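Local coordinates for protein PrgA (Enterococcus faecalis, PDB 6Z9K) that provides surface exclusion that protects the cell against unwanted conjugation, with the part described here forming its CAP domain, at residues S77-E82 and T162-I167; L197-S202 and P210-I215. All blocks are in the same frame, centred on the assembly; numbering follows the deposited sequence.

Contact 1. Residues S77-E82 and T162-I167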
loop_
_atom_site.group_PDB
_atom_site.type_symbol
_atom_site.label_atom_id
_atom_site.label_comp_id
_atom_site.label_asym_id
_atom_site.label_seq_id
_atom_site.Cartn_x
_atom_site.Cartn_y
_atom_site.Cartn_z
ATOM N N SER A 77 1.216 -1.128 8.484
ATOM C CA SER A 77 0.177 -0.224 7.935
ATOM C C SER A 77 0.665 1.233 7.998
ATOM O O SER A 77 0.459 1.942 7.009
ATOM C CB SER A 77 -1.121 -0.380 8.670
ATOM O OG SER A 77 -1.781 -1.581 8.266
ATOM N N VAL A 78 1.308 1.612 9.087
ATOM C CA VAL A 78 1.754 3.016 9.235
ATOM C C VAL A 78 2.839 3.273 8.198
ATOM O O VAL A 78 2.839 4.357 7.568
ATOM C CB VAL A 78 2.218 3.349 10.660
ATOM C CG1 VAL A 78 2.918 4.689 10.658
ATOM C CG2 VAL A 78 1.082 3.319 11.652
ATOM N N TYR A 79 3.781 2.343 8.001
ATOM C CA TYR A 79 4.892 2.523 7.033
ATOM C C TYR A 79 4.338 2.823 5.642
ATOM O O TYR A 79 4.694 3.793 4.957
ATOM C CB TYR A 79 5.728 1.259 6.971
ATOM C CG TYR A 79 6.666 1.229 5.806
ATOM C CD1 TYR A 79 7.864 1.923 5.815
ATOM C CD2 TYR A 79 6.374 0.521 4.676
ATOM C CE1 TYR A 79 8.734 1.890 4.740
ATOM C CE2 TYR A 79 7.215 0.488 3.582
ATOM C CZ TYR A 79 8.409 1.185 3.588
ATOM O OH TYR A 79 9.277 1.114 2.525
ATOM N N THR A 80 3.337 2.023 5.265
ATOM C CA THR A 80 2.746 2.082 3.916
ATOM C C THR A 80 1.909 3.354 3.761
ATOM O O THR A 80 2.024 4.050 2.758
ATOM C CB THR A 80 1.869 0.860 3.679
ATOM O OG1 THR A 80 2.597 -0.341 3.976
ATOM C CG2 THR A 80 1.333 0.842 2.263
ATOM N N THR A 81 1.170 3.688 4.800
ATOM C CA THR A 81 0.255 4.842 4.774
ATOM C C THR A 81 1.098 6.110 4.731
ATOM O O THR A 81 0.704 7.098 4.074
ATOM C CB THR A 81 -0.765 4.766 5.907
ATOM O OG1 THR A 81 -1.459 3.502 5.843
ATOM C CG2 THR A 81 -1.781 5.868 5.741
ATOM N N GLU A 82 2.221 6.141 5.414
ATOM C CA GLU A 82 3.109 7.338 5.356
ATOM C C GLU A 82 3.546 7.551 3.919
ATOM O O GLU A 82 3.547 8.711 3.445
ATOM C CB GLU A 82 4.320 7.132 6.252
ATOM C CG GLU A 82 4.035 7.367 7.734
ATOM C CD GLU A 82 5.210 7.077 8.641
ATOM O OE1 GLU A 82 6.213 6.540 8.152
ATOM O OE2 GLU A 82 5.092 7.374 9.847
ATOM N N THR A 162 12.945 -6.523 3.827
ATOM C CA THR A 162 12.372 -7.061 2.573
ATOM C C THR A 162 10.921 -6.616 2.417
ATOM O O THR A 162 10.584 -6.221 1.315
ATOM C CB THR A 162 12.473 -8.580 2.513
ATOM O OG1 THR A 162 13.872 -8.790 2.473
ATOM C CG2 THR A 162 11.776 -9.164 1.304
ATOM N N LEU A 163 10.103 -6.725 3.460
ATOM C CA LEU A 163 8.703 -6.245 3.345
ATOM C C LEU A 163 8.677 -4.750 3.017
ATOM O O LEU A 163 7.867 -4.346 2.170
ATOM C CB LEU A 163 7.940 -6.510 4.628
ATOM C CG LEU A 163 7.707 -7.977 4.972
ATOM C CD1 LEU A 163 7.166 -8.106 6.403
ATOM C CD2 LEU A 163 6.794 -8.613 3.929
ATOM N N GLN A 164 9.510 -3.907 3.640
ATOM C CA GLN A 164 9.439 -2.436 3.386
ATOM C C GLN A 164 9.911 -2.173 1.958
ATOM O O GLN A 164 9.351 -1.300 1.277
ATOM C CB GLN A 164 10.266 -1.640 4.400
ATOM C CG GLN A 164 9.647 -1.676 5.788
ATOM C CD GLN A 164 10.294 -0.761 6.805
ATOM O OE1 GLN A 164 11.328 -0.146 6.554
ATOM N NE2 GLN A 164 9.556 -0.526 7.879
ATOM N N GLU A 165 10.915 -2.912 1.519
ATOM C CA GLU A 165 11.461 -2.770 0.144
ATOM C C GLU A 165 10.363 -3.151 -0.847
ATOM O O GLU A 165 10.165 -2.416 -1.832
ATOM C CB GLU A 165 12.720 -3.623 -0.006
ATOM C CG GLU A 165 13.440 -3.544 -1.359
ATOM C CD GLU A 165 14.663 -4.459 -1.343
ATOM O OE1 GLU A 165 14.495 -5.645 -0.895
ATOM O OE2 GLU A 165 15.789 -4.005 -1.712
ATOM N N SER A 166 9.692 -4.272 -0.625
ATOM C CA SER A 166 8.650 -4.786 -1.543
ATOM C C SER A 166 7.478 -3.807 -1.610
ATOM O O SER A 166 6.911 -3.590 -2.681
ATOM C CB SER A 166 8.207 -6.139 -1.028
ATOM O OG SER A 166 9.272 -7.100 -1.124
ATOM N N ILE A 167 7.064 -3.306 -0.462
ATOM C CA ILE A 167 5.917 -2.370 -0.407
ATOM C C ILE A 167 6.256 -1.113 -1.190
ATOM O O ILE A 167 5.394 -0.643 -1.984
ATOM C CB ILE A 167 5.472 -2.107 1.038
ATOM C CG1 ILE A 167 4.810 -3.352 1.623
ATOM C CG2 ILE A 167 4.601 -0.862 1.073
ATOM C CD1 ILE A 167 4.640 -3.291 3.099
#
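Tyr-79 and Gln-164 join two helices of the CAP domain, 70-90 and 160-176, whose segments 77-82 and 162-167 run in roughly the same direction, 29° apart, with their axes 10.7 Å from each other. The axes are a little farther apart than in closely packed helices, and the Tyr-79 side chain spans the interval. CG of Tyr-79 stands anti to its backbone N (chi1 167°), on the side of the second helix. At its far end the phenol donates a hydrogen bond to a main-chain carbonyl, Tyr-79 OH to Gln-164 O at 2.7 Å. The hydroxyl sits above the carbonyl plane, 48° out of it.

The side chain of the same glutamine, extended beyond CG, passes over one ring face. Its CG lies over the ring centre, 3.7 Å from the centroid, in a CH-pi contact, and beyond it the amide stacks almost parallel to the ring, with NE2 of Gln-164 3.6 Å from CD1 of Tyr-79. One residue thus holds the phenol by both backbone and side chain. Ile-167 meets the ring at its edge, near the ring plane, with CG2 3.9 Å from CE2 of Tyr-79. The same methyl touches the next residue of helix 70-90: Thr-80, whose hydroxyl is hydrogen-bonded to Leu-76 O of its own helix, has OG1 3.6 Å from Ile-167 CG2.

Contact 2. Residues L197-S202 and P210-I215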
loop_
_atom_site.group_PDB
_atom_site.type_symbol
_atom_site.label_atom_id
_atom_site.label_comp_id
_atom_site.label_asym_id
_atom_site.label_seq_id
_atom_site.Cartn_x
_atom_site.Cartn_y
_atom_site.Cartn_z
ATOM N N LEU A 197 -6.580 3.169 5.676
ATOM C CA LEU A 197 -5.787 2.125 4.985
ATOM C C LEU A 197 -5.346 1.091 6.009
ATOM O O LEU A 197 -4.990 1.420 7.130
ATOM C CB LEU A 197 -4.600 2.789 4.277
ATOM C CG LEU A 197 -3.826 1.876 3.332
ATOM C CD1 LEU A 197 -3.183 2.695 2.237
ATOM C CD2 LEU A 197 -2.742 1.105 4.054
ATOM N N GLY A 198 -5.306 -0.164 5.557
ATOM C CA GLY A 198 -4.695 -1.270 6.301
ATOM C C GLY A 198 -3.888 -2.105 5.319
ATOM O O GLY A 198 -4.374 -2.299 4.181
ATOM N N VAL A 199 -2.774 -2.670 5.748
ATOM C CA VAL A 199 -1.935 -3.568 4.904
ATOM C C VAL A 199 -1.880 -4.942 5.537
ATOM O O VAL A 199 -1.552 -5.054 6.709
ATOM C CB VAL A 199 -0.510 -3.002 4.709
ATOM C CG1 VAL A 199 0.316 -3.920 3.818
ATOM C CG2 VAL A 199 -0.564 -1.582 4.156
ATOM N N SER A 200 -2.146 -5.958 4.751
ATOM C CA SER A 200 -1.968 -7.330 5.240
ATOM C C SER A 200 -1.162 -8.134 4.224
ATOM O O SER A 200 -0.861 -7.668 3.120
ATOM C CB SER A 200 -3.306 -7.949 5.490
ATOM O OG SER A 200 -4.113 -7.849 4.319
ATOM N N LEU A 201 -0.868 -9.353 4.630
ATOM C CA LEU A 201 0.029 -10.271 3.895
ATOM C C LEU A 201 -0.620 -11.659 3.927
ATOM O O LEU A 201 -1.251 -11.993 4.933
ATOM C CB LEU A 201 1.377 -10.370 4.617
ATOM C CG LEU A 201 2.128 -9.068 4.873
ATOM C CD1 LEU A 201 3.365 -9.342 5.741
ATOM C CD2 LEU A 201 2.491 -8.395 3.579
ATOM N N SER A 202 -0.459 -12.443 2.875
ATOM C CA SER A 202 -0.971 -13.828 2.902
ATOM C C SER A 202 -0.039 -14.718 2.082
ATOM O O SER A 202 0.688 -14.215 1.193
ATOM C CB SER A 202 -2.405 -13.913 2.442
ATOM O OG SER A 202 -2.585 -13.632 1.070
ATOM N N PRO A 210 3.660 -15.195 -2.201
ATOM C CA PRO A 210 2.939 -14.528 -1.121
ATOM C C PRO A 210 2.546 -13.125 -1.600
ATOM O O PRO A 210 3.073 -12.591 -2.613
ATOM C CB PRO A 210 3.894 -14.530 0.058
ATOM C CG PRO A 210 5.251 -14.478 -0.616
ATOM C CD PRO A 210 5.108 -15.249 -1.928
ATOM N N LYS A 211 1.557 -12.568 -0.908
ATOM C CA LYS A 211 0.830 -11.376 -1.353
ATOM C C LYS A 211 0.932 -10.251 -0.352
ATOM O O LYS A 211 1.110 -10.493 0.856
ATOM C CB LYS A 211 -0.656 -11.704 -1.433
ATOM C CG LYS A 211 -1.000 -12.717 -2.507
ATOM C CD LYS A 211 -2.441 -13.170 -2.289
ATOM C CE LYS A 211 -2.786 -14.318 -3.165
ATOM N NZ LYS A 211 -4.138 -14.833 -2.870
ATOM N N ILE A 212 0.810 -9.063 -0.930
ATOM C CA ILE A 212 0.587 -7.824 -0.146
ATOM C C ILE A 212 -0.797 -7.315 -0.501
ATOM O O ILE A 212 -1.064 -7.034 -1.678
ATOM C CB ILE A 212 1.640 -6.773 -0.499
ATOM C CG1 ILE A 212 3.061 -7.327 -0.322
ATOM C CG2 ILE A 212 1.337 -5.508 0.326
ATOM C CD1 ILE A 212 4.162 -6.441 -0.913
ATOM N N HIS A 213 -1.636 -7.124 0.507
ATOM C CA HIS A 213 -3.015 -6.608 0.343
ATOM C C HIS A 213 -3.057 -5.177 0.895
ATOM O O HIS A 213 -2.914 -5.010 2.104
ATOM C CB HIS A 213 -4.033 -7.481 1.126
ATOM C CG HIS A 213 -4.002 -8.956 0.844
ATOM N ND1 HIS A 213 -4.975 -9.584 0.076
ATOM C CD2 HIS A 213 -3.183 -9.945 1.279
ATOM C CE1 HIS A 213 -4.702 -10.888 0.011
ATOM N NE2 HIS A 213 -3.619 -11.132 0.743
ATOM N N ILE A 214 -3.229 -4.200 0.015
ATOM C CA ILE A 214 -3.460 -2.805 0.441
ATOM C C ILE A 214 -4.966 -2.555 0.382
ATOM O O ILE A 214 -5.556 -2.582 -0.673
ATOM C CB ILE A 214 -2.639 -1.821 -0.416
ATOM C CG1 ILE A 214 -1.137 -2.092 -0.272
ATOM C CG2 ILE A 214 -3.028 -0.385 -0.020
ATOM C CD1 ILE A 214 -0.219 -1.096 -1.017
ATOM N N ILE A 215 -5.559 -2.383 1.558
ATOM C CA ILE A 215 -7.015 -2.212 1.772
ATOM C C ILE A 215 -7.279 -0.736 2.114
ATOM O O ILE A 215 -6.666 -0.222 3.036
ATOM C CB ILE A 215 -7.520 -3.192 2.839
ATOM C CG1 ILE A 215 -7.101 -4.645 2.527
ATOM C CG2 ILE A 215 -9.020 -3.000 2.956
ATOM C CD1 ILE A 215 -7.421 -5.110 1.163
HETATM O O HOH W 1 -4.092 -15.491 -0.121
#
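Ser-202 and His-213 meet across two antiparallel strands, with OG of Ser-202 at the ring edge, in the imidazole plane, 2.7 Å from NE2 of His-213. Either atom could donate in this hydrogen bond. Ser-202 OG lies between its own backbone N and carbonyl carbon (chi1 68°), from where it also binds a water, which in turn accepts from Lys-211 NZ. The extended lysine chain passes close by, its CD 3.4 Å from Ser-202 OG, and NZ of Lys-211 is also hydrogen-bonded to Asp-114 O. The other ring nitrogen, ND1 of His-213, is hydrogen-bonded to Glu-144 OE2, so both ring nitrogens have partners and the ring's rotation is fixed. Ser-200 OG approaches obliquely, 3.2 Å from His-213 CB, and is itself bonded to Ala-106 O.

The opposite face of the sheet is apolar. Val-199 and Ile-212 lie side by side and point the same way, with CG1 of Val-199 4.0 Å from CG2 of Ile-212; Leu-201 is set likewise beside Ile-212. Leu-197 instead slants across Ile-214, its CD1 3.8 Å from CG2 of that isoleucine. Along the strands, Gly-198 with Ile-215, Ser-200 with His-213 and Ser-202 with Lys-211 are hydrogen-bonded pairs, alternating with the non-hydrogen-bonded pairs Val-199 with Ile-214 and Leu-201 with Ile-212. This is a beta hairpin in the central sheet of a CAP-type alpha-beta-alpha sandwich, with helices packed on both faces.

Contact 1 precedes contact 2 along the chain, and their centres lie about 10 Å apart in the interior of the domain. The helices 70-90 and 160-176 of contact 1 both pack on the apolar face of the sheet that holds the hairpin of contact 2, while helix 100-112 covers the other face. The two contacts meet directly: Ser-77 OG probably hydrogen-bonds to Val-199 N at 2.9 Å, Thr-80 packs on Val-199 and Thr-81 on Leu-197. Ile-167 in turn packs on Ile-212. The helix pair and hairpin therefore form one continuous core, with the magnesium ion bound at His-185 about 8 Å from the side chain of Ile-214.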